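PDB 1U9C: Apc35852 from Geobacillus stearothermophilus, which is of unknown function but belongs to the DJ-1/PfpI family, whose relatives include chaperones and cysteine proteases, and may share one of these activities. Local coordinates for residues T153-T156 and D157-R161; V163-D166 and V167-P170; E174-L177 and R178-A182. One frame throughout, in Å; residues are numbered along the deposited sequence.

Contact 1. Residues T153-T156 and D157-R161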
ATOM      1  N   THR A 153       6.282   3.120   9.178  1.00 22.06           N
ATOM      2  CA  THR A 153       5.222   2.543   9.974  1.00 22.04           C
ATOM      3  C   THR A 153       4.448   1.527   9.177  1.00 22.37           C
ATOM      4  O   THR A 153       4.622   1.403   7.964  1.00 22.27           O
ATOM      5  CB  THR A 153       4.339   3.646  10.561  1.00 23.00           C
ATOM      6  OG1 THR A 153       3.495   3.134  11.595  1.00 22.75           O
ATOM      7  CG2 THR A 153       3.406   4.287   9.556  1.00 21.84           C
ATOM      8  N   SER A 154       3.580   0.799   9.872  1.00 21.97           N
ATOM      9  CA  SER A 154       2.684  -0.181   9.260  1.00 22.38           C
ATOM     10  C   SER A 154       1.682  -0.571  10.299  1.00 21.47           C
ATOM     11  O   SER A 154       1.808  -0.205  11.455  1.00 22.33           O
ATOM     12  CB  SER A 154       3.386  -1.441   8.765  1.00 22.04           C
ATOM     13  OG  SER A 154       3.863  -2.285   9.834  1.00 22.60           O
ATOM     14  N   PHE A 155       0.776  -1.475   9.924  1.00 23.30           N
ATOM     15  CA  PHE A 155      -0.084  -2.134  10.884  1.00 23.56           C
ATOM     16  C   PHE A 155       0.825  -2.770  11.918  1.00 23.45           C
ATOM     17  O   PHE A 155       1.785  -3.441  11.594  1.00 23.11           O
ATOM     18  CB  PHE A 155      -0.863  -3.222  10.200  1.00 24.05           C
ATOM     19  CG  PHE A 155      -2.126  -3.600  10.884  1.00 26.28           C
ATOM     20  CD1 PHE A 155      -3.205  -2.768  10.863  1.00 29.95           C
ATOM     21  CD2 PHE A 155      -2.259  -4.845  11.454  1.00 25.33           C
ATOM     22  CE1 PHE A 155      -4.387  -3.161  11.425  1.00 32.36           C
ATOM     23  CE2 PHE A 155      -3.450  -5.237  12.012  1.00 27.59           C
ATOM     24  CZ  PHE A 155      -4.502  -4.406  11.983  1.00 25.75           C
ATOM     25  N   THR A 156       0.530  -2.516  13.172  1.00 23.27           N
ATOM     26  CA  THR A 156       1.440  -2.940  14.223  1.00 23.84           C
ATOM     27  C   THR A 156       1.145  -4.343  14.669  1.00 23.04           C
ATOM     28  O   THR A 156       0.033  -4.845  14.504  1.00 24.59           O
ATOM     29  CB  THR A 156       1.361  -1.993  15.438  1.00 24.44           C
ATOM     30  OG1 THR A 156       0.035  -1.989  15.986  1.00 25.07           O
ATOM     31  CG2 THR A 156       1.699  -0.556  15.084  1.00 25.34           C
ATOM     32  N   ASP A 157       2.148  -4.946  15.291  1.00 24.13           N
ATOM     33  CA  ASP A 157       1.981  -6.278  15.861  1.00 23.95           C
ATOM     34  C   ASP A 157       0.900  -6.273  16.913  1.00 24.73           C
ATOM     35  O   ASP A 157       0.164  -7.241  17.027  1.00 23.74           O
ATOM     36  CB  ASP A 157       3.248  -6.785  16.489  1.00 24.79           C
ATOM     37  CG  ASP A 157       4.357  -7.019  15.497  1.00 24.35           C
ATOM     38  OD1 ASP A 157       4.128  -7.021  14.268  1.00 26.68           O
ATOM     39  OD2 ASP A 157       5.524  -7.245  15.911  1.00 26.50           O
ATOM     40  N   GLU A 158       0.822  -5.196  17.711  1.00 25.35           N
ATOM     41  CA  GLU A 158      -0.266  -5.023  18.686  1.00 26.54           C
ATOM     42  C   GLU A 158      -1.649  -4.987  18.054  1.00 26.61           C
ATOM     43  O   GLU A 158      -2.575  -5.625  18.520  1.00 26.38           O
ATOM     44  CB  GLU A 158      -0.070  -3.722  19.494  1.00 26.86           C
ATOM     45  CG  GLU A 158      -1.111  -3.534  20.606  1.00 27.52           C
ATOM     46  CD  GLU A 158      -1.112  -2.136  21.235  1.00 29.56           C
ATOM     47  OE1 GLU A 158      -0.487  -1.201  20.690  1.00 36.24           O
ATOM     48  OE2 GLU A 158      -1.743  -1.973  22.300  1.00 34.61           O
ATOM     49  N   GLU A 159      -1.788  -4.241  16.963  1.00 26.73           N
ATOM     50  CA  GLU A 159      -3.044  -4.201  16.229  1.00 27.53           C
ATOM     51  C   GLU A 159      -3.360  -5.585  15.653  1.00 26.88           C
ATOM     52  O   GLU A 159      -4.491  -6.023  15.738  1.00 28.18           O
ATOM     53  CB  GLU A 159      -3.006  -3.156  15.115  1.00 28.04           C
ATOM     54  CG  GLU A 159      -3.202  -1.728  15.621  1.00 28.46           C
ATOM     55  CD  GLU A 159      -2.700  -0.637  14.678  1.00 28.16           C
ATOM     56  OE1 GLU A 159      -1.599  -0.792  14.094  1.00 27.27           O
ATOM     57  OE2 GLU A 159      -3.365   0.420  14.578  1.00 26.73           O
ATOM     58  N   GLU A 160      -2.339  -6.301  15.206  1.00 26.72           N
ATOM     59  CA  GLU A 160      -2.527  -7.646  14.642  1.00 27.18           C
ATOM     60  C   GLU A 160      -2.962  -8.660  15.695  1.00 27.60           C
ATOM     61  O   GLU A 160      -3.777  -9.551  15.434  1.00 27.25           O
ATOM     62  CB  GLU A 160      -1.229  -8.130  13.969  1.00 26.77           C
ATOM     63  CG  GLU A 160      -1.402  -9.279  12.982  1.00 26.71           C
ATOM     64  CD  GLU A 160      -2.094  -8.839  11.710  1.00 25.56           C
ATOM     65  OE1 GLU A 160      -1.390  -8.412  10.777  1.00 23.89           O
ATOM     66  OE2 GLU A 160      -3.328  -8.859  11.662  1.00 28.47           O
ATOM     67  N   ARG A 161      -2.367  -8.578  16.880  1.00 27.11           N
ATOM     68  CA  ARG A 161      -2.772  -9.447  17.984  1.00 28.39           C
ATOM     69  C   ARG A 161      -4.195  -9.125  18.429  1.00 27.92           C
ATOM     70  O   ARG A 161      -4.940 -10.019  18.766  1.00 28.12           O
ATOM     71  CB  ARG A 161      -1.831  -9.302  19.180  1.00 28.06           C
ATOM     72  CG  ARG A 161      -0.435  -9.896  18.973  1.00 29.42           C
ATOM     73  CD  ARG A 161       0.380  -9.952  20.243  1.00 30.47           C
ATOM     74  NE  ARG A 161       0.354  -8.665  20.924  1.00 33.69           N
ATOM     75  CZ  ARG A 161       1.263  -7.698  20.804  1.00 32.99           C
ATOM     76  NH1 ARG A 161       2.347  -7.847  20.038  1.00 32.37           N
ATOM     77  NH2 ARG A 161       1.089  -6.565  21.479  1.00 33.63           N
TER
HETATM   78  O   HOH W   1       2.527  -6.094  12.180  1.00 27.30           O
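D157 opens the helix behind T156, and a water ties it to the preceding loop by donating to D157 OD1 and F155 O, each 2.8 Å away; S175 of helix 173-179 bonds the other carboxylate oxygen. E158 lays its CB beside T156 OG1 and sends its carboxylate to R186. E159 N donates to T156 OG1 at 3.1 Å, and its chain, extended beyond CG, reaches back until OE1 accepts from T156 N at 2.9 Å, met nearly end-on, and from T156 OG1 at 2.8 Å, met from above the carboxylate plane. T156 holds OG1 between its own N and carbonyl carbon (chi1 61°), where one hydroxyl can serve both amide and carboxylate of E159. OE2 of this buried glutamate is hydrogen-bonded by W190 N and N205. E159 CB sits over a face of the F155 ring, a CH-pi contact 3.8 Å from the centroid, with ring and carboxylate planes 14° apart. E160 N closes the first turn on T156 O at 2.9 Å; its side chain crosses F155 at about a right angle, OE2 near CE2, and its carboxylate oxygens bond H99 and H130, beside oxidised C129. The reciprocal T156-E159 bonding is a capping box, with T156 as N-cap of helix 157-163.

Contact 2. Residues V163-D166 and V167-P170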
ATOM      1  N   VAL A 163      -6.712  -7.969  16.619  1.00 30.34           N
ATOM      2  CA  VAL A 163      -7.697  -8.475  15.658  1.00 31.27           C
ATOM      3  C   VAL A 163      -7.743 -10.005  15.708  1.00 31.12           C
ATOM      4  O   VAL A 163      -8.737 -10.601  15.306  1.00 33.67           O
ATOM      5  CB  VAL A 163      -7.502  -7.920  14.194  1.00 31.41           C
ATOM      6  CG1 VAL A 163      -7.472  -6.407  14.186  1.00 33.14           C
ATOM      7  CG2 VAL A 163      -6.259  -8.474  13.538  1.00 33.18           C
ATOM      8  N   GLY A 164      -6.673 -10.641  16.191  1.00 30.44           N
ATOM      9  CA  GLY A 164      -6.615 -12.090  16.342  1.00 29.24           C
ATOM     10  C   GLY A 164      -6.022 -12.887  15.172  1.00 28.69           C
ATOM     11  O   GLY A 164      -5.999 -14.132  15.238  1.00 28.37           O
ATOM     12  N   LEU A 165      -5.463 -12.203  14.170  1.00 28.63           N
ATOM     13  CA  LEU A 165      -5.023 -12.879  12.938  1.00 28.05           C
ATOM     14  C   LEU A 165      -3.519 -13.031  12.857  1.00 27.68           C
ATOM     15  O   LEU A 165      -3.026 -13.627  11.879  1.00 25.09           O
ATOM     16  CB  LEU A 165      -5.488 -12.095  11.724  1.00 27.98           C
ATOM     17  CG  LEU A 165      -6.991 -12.227  11.475  1.00 30.89           C
ATOM     18  CD1 LEU A 165      -7.438 -11.318  10.340  1.00 33.54           C
ATOM     19  CD2 LEU A 165      -7.407 -13.671  11.207  1.00 32.66           C
ATOM     20  N   ASP A 166      -2.790 -12.510  13.834  1.00 25.97           N
ATOM     21  CA  ASP A 166      -1.357 -12.791  13.938  1.00 26.13           C
ATOM     22  C   ASP A 166      -0.987 -14.274  13.741  1.00 25.67           C
ATOM     23  O   ASP A 166      -0.016 -14.554  13.023  1.00 26.13           O
ATOM     24  CB  ASP A 166      -0.769 -12.294  15.281  1.00 25.72           C
ATOM     25  CG  ASP A 166      -1.327 -13.002  16.489  1.00 27.17           C
ATOM     26  OD1 ASP A 166      -2.559 -13.186  16.586  1.00 29.78           O
ATOM     27  OD2 ASP A 166      -0.579 -13.396  17.420  1.00 31.13           O
ATOM     28  N   VAL A 167      -1.712 -15.206  14.382  1.00 23.41           N
ATOM     29  CA  VAL A 167      -1.420 -16.621  14.251  1.00 23.37           C
ATOM     30  C   VAL A 167      -1.603 -17.163  12.836  1.00 22.73           C
ATOM     31  O   VAL A 167      -0.994 -18.192  12.542  1.00 23.16           O
ATOM     32  CB  VAL A 167      -2.227 -17.448  15.256  1.00 23.57           C
ATOM     33  CG1 VAL A 167      -1.878 -17.045  16.664  1.00 24.55           C
ATOM     34  CG2 VAL A 167      -3.728 -17.357  15.003  1.00 25.49           C
ATOM     35  N   HIS A 168      -2.389 -16.484  11.993  1.00 22.89           N
ATOM     36  CA  HIS A 168      -2.584 -16.931  10.603  1.00 22.05           C
ATOM     37  C   HIS A 168      -1.774 -16.147   9.580  1.00 22.21           C
ATOM     38  O   HIS A 168      -1.983 -16.288   8.370  1.00 22.91           O
ATOM     39  CB  HIS A 168      -4.053 -16.863  10.218  1.00 20.74           C
ATOM     40  CG  HIS A 168      -4.909 -17.892  10.845  1.00 22.80           C
ATOM     41  ND1 HIS A 168      -4.704 -19.251  10.658  1.00 17.43           N
ATOM     42  CD2 HIS A 168      -5.895 -17.792  11.778  1.00 24.06           C
ATOM     43  CE1 HIS A 168      -5.609 -19.923  11.346  1.00 20.80           C
ATOM     44  NE2 HIS A 168      -6.312 -19.057  12.065  1.00 24.59           N
ATOM     45  N   MET A 169      -0.916 -15.232  10.016  1.00 23.31           N
ATOM     46  CA  MET A 169      -0.041 -14.520   9.105  1.00 22.12           C
ATOM     47  C   MET A 169       1.224 -15.328   8.886  1.00 23.29           C
ATOM     48  O   MET A 169       1.741 -15.963   9.799  1.00 24.09           O
ATOM     49  CB  MET A 169       0.350 -13.175   9.703  1.00 23.90           C
ATOM     50  CG  MET A 169      -0.797 -12.209   9.764  1.00 21.39           C
ATOM     51  SD  MET A 169      -1.622 -11.789   8.208  1.00 25.25           S
ATOM     52  CE  MET A 169      -3.029 -12.917   8.332  1.00 25.21           C
ATOM     53  N   PRO A 170       1.714 -15.291   7.643  1.00 22.04           N
ATOM     54  CA  PRO A 170       2.940 -15.955   7.261  1.00 24.27           C
ATOM     55  C   PRO A 170       4.164 -15.368   7.949  1.00 22.42           C
ATOM     56  O   PRO A 170       5.189 -16.062   8.070  1.00 22.92           O
ATOM     57  CB  PRO A 170       2.990 -15.740   5.750  1.00 24.91           C
ATOM     58  CG  PRO A 170       2.225 -14.659   5.520  1.00 27.24           C
ATOM     59  CD  PRO A 170       1.060 -14.677   6.478  1.00 25.99           C
TER
HETATM   60  O   HOH W   2       2.549 -15.012  12.216  1.00 34.52           O
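M169 curls back toward the carbonyl oxygen of L165, bringing CG to 3.4 Å from L165 O and CE to 3.6 Å from the same oxygen. A bend at chi2 (-58°) and a further turn at chi3 (98°) fold the thioether close to its own backbone, and CE ends 4.3 Å from L165 CB in a loose apolar contact. The M169 side chain also packs on M102 and F103 of helix 101-104. What brings L165 and M169 together is a short 3-10 turn in the loop between helices 157-163 and 173-179, entered just after G164 has left helix 157-163 with positive phi. H168 N donates to L165 O at 2.9 Å and M169 N to D166 O at 3.2 Å, both from above the carbonyl plane; a water then bridges D166 O and M169 O. D166 keeps CG between its backbone N and carbonyl carbon (chi1 65°), which swings the carboxylate round beside V167, with OD1 3.9 Å from V167 CG1. The other branch of that valine, CG2, faces G164 O. L165 CD2 comes obliquely to the H168 ring, 4.4 Å from H168 CD2, and the ring also packs on I18 and T19.

Contact 3. Residues E174-L177 and R178-A182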
ATOM      1  N   GLU A 174       5.252  -5.594  11.088  1.00 20.85           N
ATOM      2  CA  GLU A 174       6.120  -4.666  11.836  1.00 21.59           C
ATOM      3  C   GLU A 174       7.450  -5.351  12.197  1.00 21.57           C
ATOM      4  O   GLU A 174       8.561  -4.831  11.992  1.00 22.22           O
ATOM      5  CB  GLU A 174       5.412  -4.173  13.119  1.00 21.64           C
ATOM      6  CG  GLU A 174       6.342  -3.537  14.165  1.00 21.30           C
ATOM      7  CD  GLU A 174       5.644  -3.133  15.471  1.00 24.42           C
ATOM      8  OE1 GLU A 174       4.410  -3.309  15.666  1.00 24.05           O
ATOM      9  OE2 GLU A 174       6.370  -2.618  16.372  1.00 27.87           O
ATOM     10  N   SER A 175       7.329  -6.561  12.740  1.00 22.11           N
ATOM     11  CA  SER A 175       8.492  -7.329  13.145  1.00 22.78           C
ATOM     12  C   SER A 175       9.439  -7.547  11.989  1.00 21.65           C
ATOM     13  O   SER A 175      10.660  -7.436  12.117  1.00 22.22           O
ATOM     14  CB  SER A 175       8.031  -8.696  13.653  1.00 22.97           C
ATOM     15  OG  SER A 175       7.432  -8.526  14.924  1.00 29.83           O
ATOM     16  N   THR A 176       8.848  -7.871  10.844  1.00 22.19           N
ATOM     17  CA  THR A 176       9.642  -8.191   9.682  1.00 22.73           C
ATOM     18  C   THR A 176      10.313  -6.944   9.092  1.00 22.83           C
ATOM     19  O   THR A 176      11.475  -6.971   8.659  1.00 23.43           O
ATOM     20  CB  THR A 176       8.805  -9.054   8.696  1.00 23.98           C
ATOM     21  OG1 THR A 176       8.421 -10.261   9.374  1.00 23.19           O
ATOM     22  CG2 THR A 176       9.644  -9.590   7.553  1.00 25.67           C
ATOM     23  N   LEU A 177       9.573  -5.830   9.054  1.00 22.24           N
ATOM     24  CA  LEU A 177      10.172  -4.584   8.605  1.00 22.45           C
ATOM     25  C   LEU A 177      11.353  -4.169   9.473  1.00 22.24           C
ATOM     26  O   LEU A 177      12.391  -3.743   8.973  1.00 21.27           O
ATOM     27  CB  LEU A 177       9.144  -3.454   8.612  1.00 22.76           C
ATOM     28  CG  LEU A 177       8.067  -3.523   7.559  1.00 22.86           C
ATOM     29  CD1 LEU A 177       6.950  -2.576   7.929  1.00 22.76           C
ATOM     30  CD2 LEU A 177       8.629  -3.278   6.173  1.00 24.04           C
ATOM     31  N   ARG A 178      11.213  -4.301  10.784  1.00 22.53           N
ATOM     32  CA  ARG A 178      12.357  -4.043  11.664  1.00 22.84           C
ATOM     33  C   ARG A 178      13.530  -5.010  11.430  1.00 22.55           C
ATOM     34  O   ARG A 178      14.679  -4.602  11.359  1.00 22.28           O
ATOM     35  CB  ARG A 178      11.930  -4.040  13.122  1.00 22.47           C
ATOM     36  CG  ARG A 178      13.069  -3.829  14.056  1.00 23.44           C
ATOM     37  CD  ARG A 178      12.699  -3.911  15.526  1.00 24.67           C
ATOM     38  NE  ARG A 178      11.547  -3.059  15.821  1.00 25.73           N
ATOM     39  CZ  ARG A 178      10.297  -3.477  15.955  1.00 26.91           C
ATOM     40  NH1 ARG A 178       9.358  -2.597  16.228  1.00 26.34           N
ATOM     41  NH2 ARG A 178       9.973  -4.770  15.830  1.00 25.19           N
ATOM     42  N   LEU A 179      13.219  -6.279  11.257  1.00 23.10           N
ATOM     43  CA  LEU A 179      14.213  -7.285  10.954  1.00 24.37           C
ATOM     44  C   LEU A 179      14.961  -6.977   9.663  1.00 24.11           C
ATOM     45  O   LEU A 179      16.160  -7.259   9.575  1.00 25.50           O
ATOM     46  CB  LEU A 179      13.524  -8.659  10.866  1.00 24.48           C
ATOM     47  CG  LEU A 179      14.327  -9.933  10.796  1.00 25.11           C
ATOM     48  CD1 LEU A 179      15.249  -9.988  11.979  1.00 22.85           C
ATOM     49  CD2 LEU A 179      13.384 -11.148  10.791  1.00 26.21           C
ATOM     50  N   ARG A 180      14.253  -6.405   8.679  1.00 25.07           N
ATOM     51  CA  ARG A 180      14.858  -6.000   7.403  1.00 25.11           C
ATOM     52  C   ARG A 180      15.683  -4.685   7.522  1.00 25.22           C
ATOM     53  O   ARG A 180      16.310  -4.227   6.560  1.00 27.44           O
ATOM     54  CB  ARG A 180      13.771  -5.877   6.301  1.00 25.58           C
ATOM     55  CG  ARG A 180      13.033  -7.203   5.972  1.00 27.70           C
ATOM     56  CD  ARG A 180      13.809  -8.161   5.053  1.00 30.09           C
ATOM     57  NE  ARG A 180      13.001  -9.325   4.666  1.00 32.55           N
ATOM     58  CZ  ARG A 180      12.853 -10.441   5.357  1.00 33.86           C
ATOM     59  NH1 ARG A 180      13.511 -10.654   6.496  1.00 34.17           N
ATOM     60  NH2 ARG A 180      12.051 -11.394   4.884  1.00 32.19           N
ATOM     61  N   GLY A 181      15.678  -4.053   8.693  1.00 25.36           N
ATOM     62  CA  GLY A 181      16.538  -2.891   8.946  1.00 25.09           C
ATOM     63  C   GLY A 181      15.822  -1.562   9.065  1.00 25.23           C
ATOM     64  O   GLY A 181      16.465  -0.532   9.145  1.00 25.36           O
ATOM     65  N   ALA A 182      14.491  -1.575   9.036  1.00 25.11           N
ATOM     66  CA  ALA A 182      13.723  -0.342   9.204  1.00 24.41           C
ATOM     67  C   ALA A 182      13.725   0.144  10.650  1.00 24.62           C
ATOM     68  O   ALA A 182      13.817  -0.655  11.598  1.00 24.21           O
ATOM     69  CB  ALA A 182      12.297  -0.547   8.727  1.00 24.04           C
TER
HETATM   70  O   HOH W   3      11.725  -7.325  14.958  1.00 34.85           O
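E174 and R178 run side by side along the helix, both side chains pointing the same way, and meet in a salt bridge between E174 OE2 and R178 NH1 at 3.0 Å. The carboxylate and guanidinium planes are 59° apart, yet OE2 lies in the guanidinium plane and accepts on its anti lone pair. A water sits at the same guanidinium's edge, accepting from R178 NH2 and donating to S175 O. E174 OE1 turns instead to D157 N, at the start of helix 157-163. With an alanine here in place of E174, the R178 guanidinium is likely to lose its carboxylate mate and the D157 amide this acceptor. Two residues on, T176 and R180 repeat the side-by-side course with different chemistry: with OG1 at chi1 -60°, CG2 of T176 is left anti to the backbone N and lies over the centre of the R180 guanidinium, 4.0 Å from R180 CZ. The hydroxyl of T176 bonds L172 O, and R180 NH2 bonds N137. The helix then ends. A182 N donates to L177 O at 3.0 Å and G181 N to R178 O at 2.9 Å, while A182 CB comes to 4.3 Å from L177 CB in an apolar contact across the end. The two bonds and the positive phi of G181 make a Schellman motif, which closes helix 173-179 before strand 183-184.

Read from the N terminus, the three contacts follow one another in series, neither nesting nor crossing, and each is local: a helix start, a loop and a helix end. Contact 1 turns the chain from strand 151-152 into helix 157-163; contact 2 folds the loop that leaves that helix; contact 3 stops helix 173-179 just before strand 183-184, which pairs in parallel with 151-152. Contacts 1 and 2 touch where E160 and R161 pack against L165, D166 and M169. Contacts 1 and 3 are joined by polar contacts at D157 and by packing of S154 on L177, which tie the two helices together. Contacts 2 and 3, about 17 Å apart between centres, meet through sequence alone.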